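Local atomic coordinates of enoyl-CoA hydratase (Bacillus halodurans, PDB entry 3LKE), a protein that probably catalyses the reversible addition of water to the double bond of enoyl-CoA thioesters, as enoyl-CoA hydratases of the crotonase family do. Residues A42-T47 with V94-T99; L72-D77 with V81-V86; H88-C93 with P145-S150; G115-M120 with A132-N137; A149-P154 with K228-Q233. All coordinates share one frame; numbering follows the deposited sequence.

How the contacts relate
Contact 3, contact 4 and contact 5 are buried, whereas contact 1 and contact 2 lie at the surface. Helix 81-98 runs through contacts 1, 2 and 3. Helix 149-157 and the turn leading into it link contact 3 to contact 5, and the centres of these two lie about 8 Å apart. The chemistry follows the place only in part. The surface pairs rely mainly on polar groups: one hydrogen bond from a side-chain amide in contact 1, a water and a salt bridge in contact 2. The buried pairs add leucine and aromatic packing, yet each also holds a polar group. Only contacts 3 and 5 also reach the second subunit, another copy of this protein.

Contact 1. Residues A42-T47 with V94-T99; sequences AGNNET and VLEIFT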
# COMPACT_ATOMS: atom_id res chain seq x y z
N ALA A 42 -4.30 12.69 -28.13
CA ALA A 42 -4.86 13.97 -28.54
C ALA A 42 -5.40 14.74 -27.34
O ALA A 42 -5.23 15.96 -27.24
CB ALA A 42 -5.94 13.77 -29.59
N GLY A 43 -6.04 14.03 -26.42
CA GLY A 43 -6.55 14.63 -25.20
C GLY A 43 -5.43 15.11 -24.29
O GLY A 43 -5.53 16.18 -23.69
N ASN A 44 -4.38 14.30 -24.18
CA ASN A 44 -3.21 14.65 -23.36
C ASN A 44 -2.47 15.86 -23.89
O ASN A 44 -1.83 16.59 -23.13
CB ASN A 44 -2.25 13.46 -23.24
CG ASN A 44 -2.78 12.37 -22.34
OD1 ASN A 44 -3.68 12.61 -21.54
ND2 ASN A 44 -2.21 11.17 -22.45
N ASN A 45 -2.55 16.08 -25.20
CA ASN A 45 -1.84 17.18 -25.83
C ASN A 45 -2.67 18.46 -25.94
O ASN A 45 -2.16 19.50 -26.34
CB ASN A 45 -1.32 16.78 -27.21
CG ASN A 45 -0.14 15.82 -27.13
OD1 ASN A 45 0.73 15.95 -26.27
ND2 ASN A 45 -0.11 14.85 -28.05
N GLU A 46 -3.95 18.38 -25.58
CA GLU A 46 -4.85 19.53 -25.65
C GLU A 46 -4.76 20.39 -24.40
O GLU A 46 -5.17 19.97 -23.32
CB GLU A 46 -6.29 19.08 -25.87
CG GLU A 46 -7.33 20.19 -25.70
CD GLU A 46 -7.15 21.33 -26.69
OE1 GLU A 46 -6.93 21.04 -27.89
OE2 GLU A 46 -7.24 22.51 -26.28
N THR A 47 -4.23 21.60 -24.55
CA THR A 47 -3.91 22.43 -23.39
C THR A 47 -5.11 23.04 -22.67
O THR A 47 -4.99 23.40 -21.50
CB THR A 47 -2.92 23.55 -23.76
OG1 THR A 47 -3.38 24.22 -24.94
CG2 THR A 47 -1.54 22.97 -24.03
N VAL A 94 -2.78 2.02 -21.92
CA VAL A 94 -2.73 2.02 -20.45
C VAL A 94 -1.74 3.06 -19.90
O VAL A 94 -2.05 3.81 -18.97
CB VAL A 94 -2.36 0.62 -19.88
CG1 VAL A 94 -2.14 0.70 -18.37
CG2 VAL A 94 -3.44 -0.40 -20.22
N LEU A 95 -0.55 3.10 -20.49
CA LEU A 95 0.51 3.97 -20.01
C LEU A 95 0.14 5.44 -20.24
O LEU A 95 0.36 6.28 -19.38
CB LEU A 95 1.83 3.61 -20.70
CG LEU A 95 3.10 4.23 -20.13
CD1 LEU A 95 3.21 3.96 -18.64
CD2 LEU A 95 4.32 3.68 -20.89
N GLU A 96 -0.45 5.72 -21.40
CA GLU A 96 -0.86 7.09 -21.77
C GLU A 96 -2.03 7.62 -20.95
O GLU A 96 -2.13 8.82 -20.71
CB GLU A 96 -1.18 7.15 -23.26
CG GLU A 96 -0.03 6.72 -24.13
CD GLU A 96 0.73 7.89 -24.70
OE1 GLU A 96 0.44 9.05 -24.32
OE2 GLU A 96 1.64 7.63 -25.52
N ILE A 97 -2.91 6.74 -20.51
CA ILE A 97 -3.93 7.15 -19.55
C ILE A 97 -3.24 7.46 -18.24
O ILE A 97 -3.41 8.53 -17.68
CB ILE A 97 -4.98 6.04 -19.33
CG1 ILE A 97 -5.77 5.81 -20.62
CG2 ILE A 97 -5.94 6.42 -18.19
CD1 ILE A 97 -6.67 4.60 -20.56
N PHE A 98 -2.43 6.51 -17.76
CA PHE A 98 -1.77 6.66 -16.48
C PHE A 98 -0.97 7.95 -16.37
O PHE A 98 -0.96 8.59 -15.33
CB PHE A 98 -0.85 5.47 -16.22
CG PHE A 98 -0.31 5.43 -14.82
CD1 PHE A 98 -1.10 4.98 -13.77
CD2 PHE A 98 0.98 5.84 -14.54
CE1 PHE A 98 -0.60 4.93 -12.48
CE2 PHE A 98 1.49 5.80 -13.24
CZ PHE A 98 0.69 5.34 -12.22
N THR A 99 -0.28 8.32 -17.44
CA THR A 99 0.58 9.49 -17.40
C THR A 99 -0.14 10.75 -17.89
O THR A 99 0.50 11.78 -18.12
CB THR A 99 1.87 9.30 -18.23
OG1 THR A 99 1.54 8.96 -19.59
CG2 THR A 99 2.76 8.20 -17.65
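Asn44 reaches across to the main chain of Glu96. Its ND2 donates to Glu96 O at 2.9 Å, with an angle of 150° at the hydrogen. The oxygen lies close to the plane of the Asn44 amide. The donor, however, stands above the carbonyl plane of Glu96, 38° out of it. The Asn44 side chain leaves its helix with CG beside the backbone N (chi1 -73°), and this carries the amide over to the other helix. The other end of the amide is also used: OD1 is hydrogen-bonded to Ser100, so both ends of the group are held and its flip is fixed. The Glu96 carboxylate bends back toward helix 30-45, where OE2 forms a salt bridge with Arg41. With an alanine at Asn44, Glu96 O and the Ser100 hydroxyl are likely to lose this partner. The neighbouring carbonyl, Leu95 O, accepts from both Thr99 N and Thr99 OG1, which come from opposite faces of its plane. This closes helix 81-98 where Thr99 leaves helical geometry. The whole is a side-chain to main-chain tie between the last turns of helices 30-45 and 81-98, at the surface of the crotonase fold.

Contact 2. Residues L72-D77 with V81-V86; sequences LICASD and VRLREV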
# COMPACT_ATOMS: atom_id res chain seq x y z
N LEU A 72 -7.87 -16.82 -29.37
CA LEU A 72 -7.69 -18.12 -30.00
C LEU A 72 -6.89 -18.01 -31.29
O LEU A 72 -6.06 -18.87 -31.60
CB LEU A 72 -9.04 -18.78 -30.27
CG LEU A 72 -9.00 -20.15 -30.94
CD1 LEU A 72 -7.99 -21.07 -30.25
CD2 LEU A 72 -10.38 -20.77 -30.94
N ILE A 73 -7.13 -16.94 -32.05
CA ILE A 73 -6.36 -16.68 -33.26
C ILE A 73 -4.87 -16.49 -32.93
O ILE A 73 -4.01 -17.10 -33.57
CB ILE A 73 -6.91 -15.46 -34.02
CG1 ILE A 73 -8.24 -15.83 -34.69
CG2 ILE A 73 -5.90 -14.97 -35.06
CD1 ILE A 73 -9.05 -14.64 -35.13
N CYS A 74 -4.58 -15.67 -31.93
CA CYS A 74 -3.20 -15.47 -31.49
C CYS A 74 -2.53 -16.75 -31.01
O CYS A 74 -1.32 -16.92 -31.20
CB CYS A 74 -3.14 -14.40 -30.40
SG CYS A 74 -3.46 -12.73 -30.98
N ALA A 75 -3.28 -17.63 -30.37
CA ALA A 75 -2.71 -18.90 -29.92
C ALA A 75 -2.43 -19.80 -31.11
O ALA A 75 -1.54 -20.65 -31.06
CB ALA A 75 -3.65 -19.60 -28.95
N SER A 76 -3.18 -19.61 -32.19
CA SER A 76 -3.06 -20.44 -33.39
C SER A 76 -2.02 -19.89 -34.37
O SER A 76 -1.63 -20.59 -35.31
CB SER A 76 -4.42 -20.54 -34.11
OG SER A 76 -5.43 -20.98 -33.22
N ASP A 77 -1.60 -18.65 -34.17
CA ASP A 77 -0.65 -18.01 -35.07
C ASP A 77 0.67 -18.79 -35.13
O ASP A 77 1.06 -19.45 -34.17
CB ASP A 77 -0.36 -16.57 -34.64
CG ASP A 77 -1.35 -15.57 -35.21
OD1 ASP A 77 -1.45 -14.46 -34.65
OD2 ASP A 77 -2.02 -15.89 -36.22
N VAL A 81 4.09 -12.21 -33.87
CA VAL A 81 4.04 -10.84 -34.37
C VAL A 81 2.69 -10.15 -34.11
O VAL A 81 2.64 -8.98 -33.73
CB VAL A 81 4.37 -10.77 -35.87
CG1 VAL A 81 4.07 -9.39 -36.43
CG2 VAL A 81 5.83 -11.14 -36.10
N ARG A 82 1.60 -10.89 -34.32
CA ARG A 82 0.26 -10.34 -34.13
C ARG A 82 0.03 -10.04 -32.65
O ARG A 82 -0.46 -8.98 -32.30
CB ARG A 82 -0.80 -11.32 -34.62
CG ARG A 82 -0.59 -11.79 -36.05
CD ARG A 82 -1.11 -10.78 -37.07
NE ARG A 82 -2.57 -10.69 -37.06
CZ ARG A 82 -3.38 -11.70 -37.36
NH1 ARG A 82 -2.88 -12.89 -37.69
NH2 ARG A 82 -4.70 -11.53 -37.32
N LEU A 83 0.39 -11.00 -31.79
CA LEU A 83 0.24 -10.81 -30.35
C LEU A 83 1.01 -9.58 -29.87
O LEU A 83 0.46 -8.72 -29.17
CB LEU A 83 0.68 -12.07 -29.58
CG LEU A 83 0.41 -12.10 -28.07
CD1 LEU A 83 -1.00 -11.59 -27.75
CD2 LEU A 83 0.62 -13.50 -27.51
N ARG A 84 2.29 -9.49 -30.24
CA ARG A 84 3.12 -8.38 -29.78
C ARG A 84 2.59 -7.04 -30.28
O ARG A 84 2.64 -6.03 -29.57
CB ARG A 84 4.59 -8.58 -30.17
CG ARG A 84 5.26 -9.72 -29.40
CD ARG A 84 6.72 -9.91 -29.80
NE ARG A 84 7.34 -11.00 -29.05
CZ ARG A 84 7.90 -10.86 -27.85
NH1 ARG A 84 7.92 -9.67 -27.26
NH2 ARG A 84 8.45 -11.91 -27.25
N GLU A 85 2.06 -7.04 -31.51
CA GLU A 85 1.50 -5.82 -32.09
C GLU A 85 0.33 -5.28 -31.26
O GLU A 85 0.30 -4.09 -30.94
CB GLU A 85 1.04 -6.09 -33.53
CG GLU A 85 0.25 -4.96 -34.16
CD GLU A 85 -0.14 -5.25 -35.60
OE1 GLU A 85 0.59 -6.02 -36.27
OE2 GLU A 85 -1.16 -4.70 -36.07
N VAL A 86 -0.61 -6.15 -30.89
CA VAL A 86 -1.79 -5.69 -30.17
C VAL A 86 -1.45 -5.34 -28.72
O VAL A 86 -1.96 -4.35 -28.18
CB VAL A 86 -2.96 -6.72 -30.23
CG1 VAL A 86 -2.57 -8.02 -29.58
CG2 VAL A 86 -4.21 -6.14 -29.57
O HOH W 1 0.70 -13.64 -32.86
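Asp77 and Leu83 hold one water between them. The water donates to Asp77 OD1 at 2.9 Å and accepts from Leu83 N, also at 2.9 Å. Leu83 N belongs to the first turn of helix 81-98, so the water gives this amide a partner. A carboxylate beside that helix start is probably favoured by the charge of the helix end. The same OD1 lies tightly against the aliphatic part of Arg82, 3.1 Å from CG. The other oxygen, Asp77 OD2, makes a salt bridge of 3.4 Å to Arg82 NH1. The Arg82 chain bends at chi2 and chi3 (-82° and -69°), which folds the guanidinium back toward the carboxylate. The two side chains cross at about a right angle, and their planes are 47° apart. Ile73 CG2 also approaches the guanidinium, 4.3 Å from Arg82 NH2. Deeper in, Cys74 SG meets Leu83 CD1 at 4.2 Å, an apolar touch under the polar layer. Asp77 is the first residue to leave helix 68-76, and a short loop joins the end of that helix to the start of helix 81-98. Phe242 packs on both Cys74 and Leu83, Val239 of helix 223-241 also touches Leu83, and helix 245-253 covers Leu72 and Ala75.

Contact 3. Residues H88-C93 with P145-S150; sequences HVLNHC and PDLGAS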
# COMPACT_ATOMS: atom_id res chain seq x y z
N HIS A 88 1.32 -4.18 -27.81
CA HIS A 88 2.07 -2.94 -27.90
C HIS A 88 1.12 -1.73 -27.87
O HIS A 88 1.32 -0.79 -27.10
CB HIS A 88 2.94 -2.93 -29.17
CG HIS A 88 3.70 -1.66 -29.39
ND1 HIS A 88 4.80 -1.31 -28.63
CD2 HIS A 88 3.54 -0.66 -30.29
CE1 HIS A 88 5.27 -0.15 -29.04
NE2 HIS A 88 4.52 0.26 -30.05
N VAL A 89 0.10 -1.77 -28.72
CA VAL A 89 -0.86 -0.67 -28.80
C VAL A 89 -1.67 -0.56 -27.51
O VAL A 89 -1.82 0.53 -26.97
CB VAL A 89 -1.81 -0.85 -30.01
CG1 VAL A 89 -2.82 0.29 -30.06
CG2 VAL A 89 -1.01 -0.89 -31.31
N LEU A 90 -2.16 -1.68 -27.01
CA LEU A 90 -2.98 -1.64 -25.80
C LEU A 90 -2.16 -1.28 -24.55
O LEU A 90 -2.66 -0.57 -23.69
CB LEU A 90 -3.73 -2.96 -25.60
CG LEU A 90 -4.76 -3.31 -26.69
CD1 LEU A 90 -5.40 -4.66 -26.41
CD2 LEU A 90 -5.83 -2.22 -26.83
N ASN A 91 -0.92 -1.74 -24.46
CA ASN A 91 -0.08 -1.29 -23.35
C ASN A 91 0.14 0.22 -23.41
O ASN A 91 0.15 0.91 -22.38
CB ASN A 91 1.27 -2.01 -23.32
CG ASN A 91 1.15 -3.44 -22.88
OD1 ASN A 91 0.13 -3.85 -22.30
ND2 ASN A 91 2.19 -4.23 -23.15
N HIS A 92 0.32 0.76 -24.61
CA HIS A 92 0.47 2.20 -24.71
C HIS A 92 -0.78 2.96 -24.28
O HIS A 92 -0.67 4.01 -23.65
CB HIS A 92 0.97 2.64 -26.08
CG HIS A 92 2.46 2.62 -26.20
ND1 HIS A 92 3.26 3.59 -25.62
CD2 HIS A 92 3.30 1.74 -26.79
CE1 HIS A 92 4.52 3.31 -25.86
NE2 HIS A 92 4.58 2.20 -26.57
N CYS A 93 -1.96 2.44 -24.61
CA CYS A 93 -3.19 3.04 -24.10
C CYS A 93 -3.14 3.13 -22.57
O CYS A 93 -3.42 4.17 -21.99
CB CYS A 93 -4.41 2.24 -24.51
SG CYS A 93 -4.77 2.34 -26.28
N PRO A 145 -1.88 -12.24 -16.12
CA PRO A 145 -2.60 -10.97 -16.27
C PRO A 145 -1.81 -10.03 -17.16
O PRO A 145 -0.58 -9.99 -17.08
CB PRO A 145 -2.64 -10.41 -14.85
CG PRO A 145 -2.22 -11.54 -13.95
CD PRO A 145 -1.35 -12.42 -14.76
N ASP A 146 -2.52 -9.29 -18.00
CA ASP A 146 -1.88 -8.33 -18.88
C ASP A 146 -2.60 -6.99 -18.86
O ASP A 146 -3.47 -6.75 -18.01
CB ASP A 146 -1.83 -8.90 -20.30
CG ASP A 146 -3.22 -9.02 -20.92
OD1 ASP A 146 -4.22 -8.86 -20.18
OD2 ASP A 146 -3.31 -9.27 -22.13
N LEU A 147 -2.20 -6.11 -19.79
CA LEU A 147 -2.72 -4.73 -19.87
C LEU A 147 -2.64 -3.99 -18.54
O LEU A 147 -3.50 -3.17 -18.21
CB LEU A 147 -4.15 -4.73 -20.41
CG LEU A 147 -4.26 -5.51 -21.73
CD1 LEU A 147 -5.62 -5.28 -22.37
CD2 LEU A 147 -3.15 -5.13 -22.70
N GLY A 148 -1.57 -4.27 -17.79
CA GLY A 148 -1.33 -3.60 -16.52
C GLY A 148 -1.95 -4.25 -15.30
O GLY A 148 -1.71 -3.82 -14.16
N ALA A 149 -2.76 -5.29 -15.49
CA ALA A 149 -3.50 -5.88 -14.39
C ALA A 149 -2.57 -6.38 -13.27
O ALA A 149 -2.91 -6.30 -12.07
CB ALA A 149 -4.39 -7.01 -14.89
N SER A 150 -1.40 -6.89 -13.65
CA SER A 150 -0.44 -7.37 -12.65
C SER A 150 0.19 -6.23 -11.85
O SER A 150 0.71 -6.47 -10.76
CB SER A 150 0.65 -8.25 -13.28
OG SER A 150 1.63 -7.48 -13.96
O HOH W 2 0.31 -6.28 -21.07
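This is a buried, mainly apolar contact in which Leu147 rests on Leu90 and Asn91 of helix 81-98, deep in the subunit, with about 8 Å between its centre and that of the chain. Leu147 sits in the tight turn that leads into helix 149-157. Its CD2 branch does most of the touching. It lies 3.7 Å from Leu90 CB and 3.5 Å from Asn91 OD1. The other branch, CD1, comes to 4.1 Å from Leu90 CD1, so the leucines meet both at the base and near the end of Leu90. Leu147 CG lies beside the backbone N (chi1 -52°), which turns CD2 toward Leu90 and Asn91. The backbone helps too. Asp146 to Ala149 form a type I' beta turn, closed by a bond of 3.0 Å from Ala149 N to Asp146 O. Leu147 has a positive phi of 52°. Gly148, at the N-cap position, also has a positive phi, and a side chain there would press on the carbonyl O of Leu147. A water joins the polar groups: it donates to Asn91 OD1 at 2.7 Å and accepts from Leu147 N at 2.8 Å. Asn91 ND2 makes a weak hydrogen bond to Thr235, while Gly148 N bonds to Glu234. Leu28 and Met119 pack on Leu147 as well. The chemistry implies a leucine contact with a polar border, where one water satisfies a turn amide that apolar side chains could not.

Contact 4. Residues G115-M120 with A132-N137; sequences GGFNMM and AKFLEN
Aromatic packing comes first. Phe134 turns its edge to the face of Phe117 in a T-shaped stack, with centroids 4.8 Å apart and planes at 72°. Phe134 CD1 stands over the centre of the Phe117 ring, and Phe134 CE1 comes to 3.5 Å from Phe117 CE1, the shortest approach of the two rings. Phe117 has CG anti to the backbone N (chi1 176°), which swings its ring out toward the strand. Cutting Phe117 back to an alanine is likely to open a gap beneath Phe134 and leave its edge without a face to rest on. The polar part is a flat pairing. Asn118 ND2 donates to Glu136 OE1 at 2.9 Å, nearly straight at 166°, and uses the syn lone pair of that oxygen. The amide and carboxylate planes are nearly coplanar, with Asn118 OD1 2.7 Å from Glu136 OE2. A third kind joins the two: Glu136 OE2 lies near the plane of the Phe117 ring at its edge, 4.2 Å from CD2, where the ring hydrogens probably suit an oxygen. All four side chains are buried. Helix 115-118 thus packs on strand 133-135 and on Glu136 just after it. The strand bonds through its backbone to strand 111-113 on one side and to Phe172 on the other, while Ile108 of strand 103-108 covers Phe134.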
# COMPACT_ATOMS: atom_id res chain seq x y z
N GLY A 115 -9.38 -7.18 -19.52
CA GLY A 115 -8.72 -5.94 -19.86
C GLY A 115 -9.71 -4.85 -20.24
O GLY A 115 -9.36 -3.67 -20.22
N GLY A 116 -10.93 -5.23 -20.61
CA GLY A 116 -11.98 -4.26 -20.86
C GLY A 116 -12.24 -3.39 -19.64
O GLY A 116 -12.63 -2.21 -19.74
N PHE A 117 -12.04 -3.97 -18.46
CA PHE A 117 -12.09 -3.20 -17.24
C PHE A 117 -10.69 -2.75 -16.83
O PHE A 117 -10.48 -1.60 -16.47
CB PHE A 117 -12.71 -4.00 -16.09
CG PHE A 117 -12.70 -3.26 -14.78
CD1 PHE A 117 -13.35 -2.05 -14.66
CD2 PHE A 117 -12.00 -3.74 -13.69
CE1 PHE A 117 -13.35 -1.35 -13.47
CE2 PHE A 117 -11.99 -3.05 -12.49
CZ PHE A 117 -12.66 -1.84 -12.38
N ASN A 118 -9.73 -3.67 -16.90
CA ASN A 118 -8.42 -3.42 -16.29
C ASN A 118 -7.67 -2.21 -16.84
O ASN A 118 -6.98 -1.51 -16.08
CB ASN A 118 -7.55 -4.67 -16.34
CG ASN A 118 -8.18 -5.82 -15.59
OD1 ASN A 118 -8.91 -5.60 -14.63
ND2 ASN A 118 -7.88 -7.06 -16.00
N MET A 119 -7.81 -1.95 -18.14
CA MET A 119 -7.23 -0.72 -18.73
C MET A 119 -7.69 0.53 -17.97
O MET A 119 -6.91 1.46 -17.76
CB MET A 119 -7.54 -0.61 -20.23
CG MET A 119 -6.64 -1.49 -21.10
SD MET A 119 -6.61 -1.04 -22.86
CE MET A 119 -7.48 0.57 -22.78
N MET A 120 -8.94 0.52 -17.52
CA MET A 120 -9.49 1.70 -16.86
C MET A 120 -8.95 1.89 -15.44
O MET A 120 -9.18 2.92 -14.82
CB MET A 120 -11.02 1.70 -16.87
CG MET A 120 -11.64 1.68 -18.29
SD MET A 120 -11.14 3.07 -19.36
CE MET A 120 -10.05 2.27 -20.50
N ALA A 132 -23.49 -2.67 -13.55
CA ALA A 132 -22.20 -3.12 -14.09
C ALA A 132 -21.75 -4.43 -13.45
O ALA A 132 -21.88 -4.63 -12.25
CB ALA A 132 -21.15 -2.05 -13.88
N LYS A 133 -21.22 -5.32 -14.29
CA LYS A 133 -20.66 -6.60 -13.83
C LYS A 133 -19.21 -6.68 -14.31
O LYS A 133 -18.85 -6.07 -15.31
CB LYS A 133 -21.46 -7.78 -14.38
CG LYS A 133 -22.82 -8.00 -13.72
CD LYS A 133 -22.66 -8.61 -12.34
CE LYS A 133 -24.00 -9.09 -11.77
NZ LYS A 133 -24.96 -7.96 -11.59
N PHE A 134 -18.41 -7.47 -13.59
CA PHE A 134 -16.96 -7.51 -13.77
C PHE A 134 -16.47 -8.94 -13.73
O PHE A 134 -17.08 -9.79 -13.08
CB PHE A 134 -16.29 -6.71 -12.64
CG PHE A 134 -16.74 -5.28 -12.56
CD1 PHE A 134 -16.05 -4.29 -13.23
CD2 PHE A 134 -17.85 -4.93 -11.81
CE1 PHE A 134 -16.45 -2.97 -13.16
CE2 PHE A 134 -18.27 -3.62 -11.74
CZ PHE A 134 -17.55 -2.63 -12.42
N LEU A 135 -15.37 -9.21 -14.43
CA LEU A 135 -14.82 -10.56 -14.51
C LEU A 135 -13.30 -10.52 -14.74
O LEU A 135 -12.82 -9.76 -15.55
CB LEU A 135 -15.51 -11.34 -15.63
CG LEU A 135 -15.07 -12.80 -15.87
CD1 LEU A 135 -15.42 -13.66 -14.67
CD2 LEU A 135 -15.73 -13.34 -17.14
N GLU A 136 -12.58 -11.35 -13.99
CA GLU A 136 -11.15 -11.57 -14.21
C GLU A 136 -10.98 -13.07 -14.39
O GLU A 136 -11.06 -13.82 -13.42
CB GLU A 136 -10.36 -11.10 -12.99
CG GLU A 136 -10.67 -9.68 -12.57
CD GLU A 136 -10.00 -8.66 -13.46
OE1 GLU A 136 -9.28 -9.06 -14.40
OE2 GLU A 136 -10.19 -7.45 -13.21
N ASN A 137 -10.77 -13.51 -15.62
CA ASN A 137 -10.88 -14.93 -15.91
C ASN A 137 -9.58 -15.59 -16.33
O ASN A 137 -9.60 -16.66 -16.95
CB ASN A 137 -11.95 -15.16 -16.97
CG ASN A 137 -12.59 -16.53 -16.87
OD1 ASN A 137 -12.73 -17.09 -15.77
ND2 ASN A 137 -13.00 -17.08 -18.01

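Contact 5. Residues A149-P154 with K228-Q233; sequences ASYFLP and KQQLEQ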
# COMPACT_ATOMS: atom_id res chain seq x y z
N ALA A 149 -2.76 -5.29 -15.49
CA ALA A 149 -3.50 -5.88 -14.39
C ALA A 149 -2.57 -6.38 -13.27
O ALA A 149 -2.91 -6.30 -12.07
CB ALA A 149 -4.39 -7.01 -14.89
N SER A 150 -1.40 -6.89 -13.65
CA SER A 150 -0.44 -7.37 -12.65
C SER A 150 0.19 -6.23 -11.85
O SER A 150 0.71 -6.47 -10.76
CB SER A 150 0.65 -8.25 -13.28
OG SER A 150 1.63 -7.48 -13.96
N TYR A 151 0.14 -5.01 -12.38
CA TYR A 151 0.60 -3.82 -11.67
C TYR A 151 -0.53 -3.23 -10.81
O TYR A 151 -0.38 -2.98 -9.61
CB TYR A 151 1.09 -2.76 -12.68
CG TYR A 151 1.54 -1.48 -12.02
CD1 TYR A 151 2.83 -1.35 -11.52
CD2 TYR A 151 0.66 -0.40 -11.87
CE1 TYR A 151 3.24 -0.19 -10.91
CE2 TYR A 151 1.05 0.76 -11.25
CZ TYR A 151 2.34 0.86 -10.77
OH TYR A 151 2.75 2.01 -10.14
N PHE A 152 -1.69 -3.02 -11.43
CA PHE A 152 -2.76 -2.32 -10.74
C PHE A 152 -3.50 -3.12 -9.70
O PHE A 152 -3.76 -2.62 -8.61
CB PHE A 152 -3.76 -1.71 -11.73
CG PHE A 152 -3.19 -0.57 -12.52
CD1 PHE A 152 -3.02 0.66 -11.92
CD2 PHE A 152 -2.84 -0.74 -13.86
CE1 PHE A 152 -2.51 1.73 -12.63
CE2 PHE A 152 -2.31 0.32 -14.58
CZ PHE A 152 -2.14 1.56 -13.96
N LEU A 153 -3.86 -4.36 -10.01
CA LEU A 153 -4.62 -5.15 -9.04
C LEU A 153 -3.99 -5.23 -7.63
O LEU A 153 -4.65 -4.93 -6.64
CB LEU A 153 -4.95 -6.54 -9.57
CG LEU A 153 -5.92 -6.56 -10.76
CD1 LEU A 153 -6.03 -7.97 -11.34
CD2 LEU A 153 -7.31 -6.02 -10.38
N PRO A 154 -2.72 -5.65 -7.53
CA PRO A 154 -2.22 -5.74 -6.15
C PRO A 154 -2.06 -4.39 -5.47
O PRO A 154 -2.18 -4.31 -4.25
CB PRO A 154 -0.86 -6.45 -6.31
CG PRO A 154 -0.49 -6.29 -7.76
CD PRO A 154 -1.79 -6.20 -8.53
N LYS A 228 5.70 1.03 -16.82
CA LYS A 228 6.21 0.78 -18.16
C LYS A 228 6.99 -0.52 -18.18
O LYS A 228 6.79 -1.37 -19.07
CB LYS A 228 7.08 1.93 -18.66
CG LYS A 228 7.74 1.64 -20.01
CD LYS A 228 8.40 2.88 -20.61
CE LYS A 228 9.75 3.18 -19.96
NZ LYS A 228 10.47 4.26 -20.70
N GLN A 229 7.87 -0.70 -17.20
CA GLN A 229 8.65 -1.92 -17.12
C GLN A 229 7.78 -3.15 -16.88
O GLN A 229 8.05 -4.22 -17.41
CB GLN A 229 9.72 -1.81 -16.04
CG GLN A 229 10.73 -0.71 -16.28
CD GLN A 229 11.77 -0.65 -15.18
OE1 GLN A 229 11.98 -1.63 -14.46
NE2 GLN A 229 12.42 0.50 -15.04
N GLN A 230 6.74 -2.99 -16.07
CA GLN A 230 5.88 -4.12 -15.78
C GLN A 230 5.09 -4.54 -17.03
O GLN A 230 4.87 -5.72 -17.27
CB GLN A 230 4.93 -3.80 -14.61
CG GLN A 230 4.13 -5.00 -14.15
CD GLN A 230 4.25 -5.26 -12.67
OE1 GLN A 230 5.12 -4.70 -11.99
NE2 GLN A 230 3.38 -6.10 -12.15
N LEU A 231 4.66 -3.56 -17.82
CA LEU A 231 3.92 -3.85 -19.05
C LEU A 231 4.80 -4.69 -19.99
O LEU A 231 4.33 -5.62 -20.65
CB LEU A 231 3.49 -2.56 -19.73
CG LEU A 231 2.37 -1.82 -18.98
CD1 LEU A 231 2.11 -0.41 -19.51
CD2 LEU A 231 1.10 -2.65 -19.06
N GLU A 232 6.09 -4.36 -20.01
CA GLU A 232 7.03 -5.10 -20.86
C GLU A 232 7.12 -6.56 -20.40
O GLU A 232 7.06 -7.48 -21.20
CB GLU A 232 8.41 -4.44 -20.83
CG GLU A 232 8.45 -3.08 -21.51
CD GLU A 232 9.72 -2.30 -21.20
OE1 GLU A 232 9.92 -1.22 -21.80
OE2 GLU A 232 10.52 -2.75 -20.34
N GLN A 233 7.23 -6.75 -19.09
CA GLN A 233 7.27 -8.08 -18.52
C GLN A 233 5.98 -8.87 -18.76
O GLN A 233 6.03 -10.05 -19.08
CB GLN A 233 7.59 -8.01 -17.02
CG GLN A 233 9.02 -7.59 -16.74
CD GLN A 233 10.02 -8.51 -17.42
OE1 GLN A 233 9.88 -9.73 -17.40
NE2 GLN A 233 11.04 -7.92 -18.05
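The amide of Gln230 meets the ring of Tyr151 at its edge, and the two planes stand at 86°. Gln230 OE1 lies near the ring plane, 4.1 Å from Tyr151 CD1. Tyr151 CD2 in turn lies over the centre of one face of the Phe152 ring, 3.7 Å above it. These groups join two helices of the crotonase fold, helix 149-157 and the long helix 223-241 near the C-terminus. The Gln230 side chain passes obliquely over the base of Tyr151, with its amide carbon CD 4.0 Å from Tyr151 CB and its CG close by. Tyr151 is covered further by Ala223 and Leu227 of the same long helix. Leu218 of the second subunit packs on both Ser150 and Gln230, so the pair lies at a subunit interface. Ser150 brings the polar partner. Its hydroxyl stands between the backbone N and the carbonyl carbon (chi1 77°), turned toward Gln230. It has a second partner in Glu234, one turn further along the long helix, so two side chains of that helix fix it. The Gln230 chain bends at chi2 to bring its amide round. Gln230 NE2 then donates to Ser150 OG at 2.9 Å, almost straight at 171°, with the oxygen close to the amide plane.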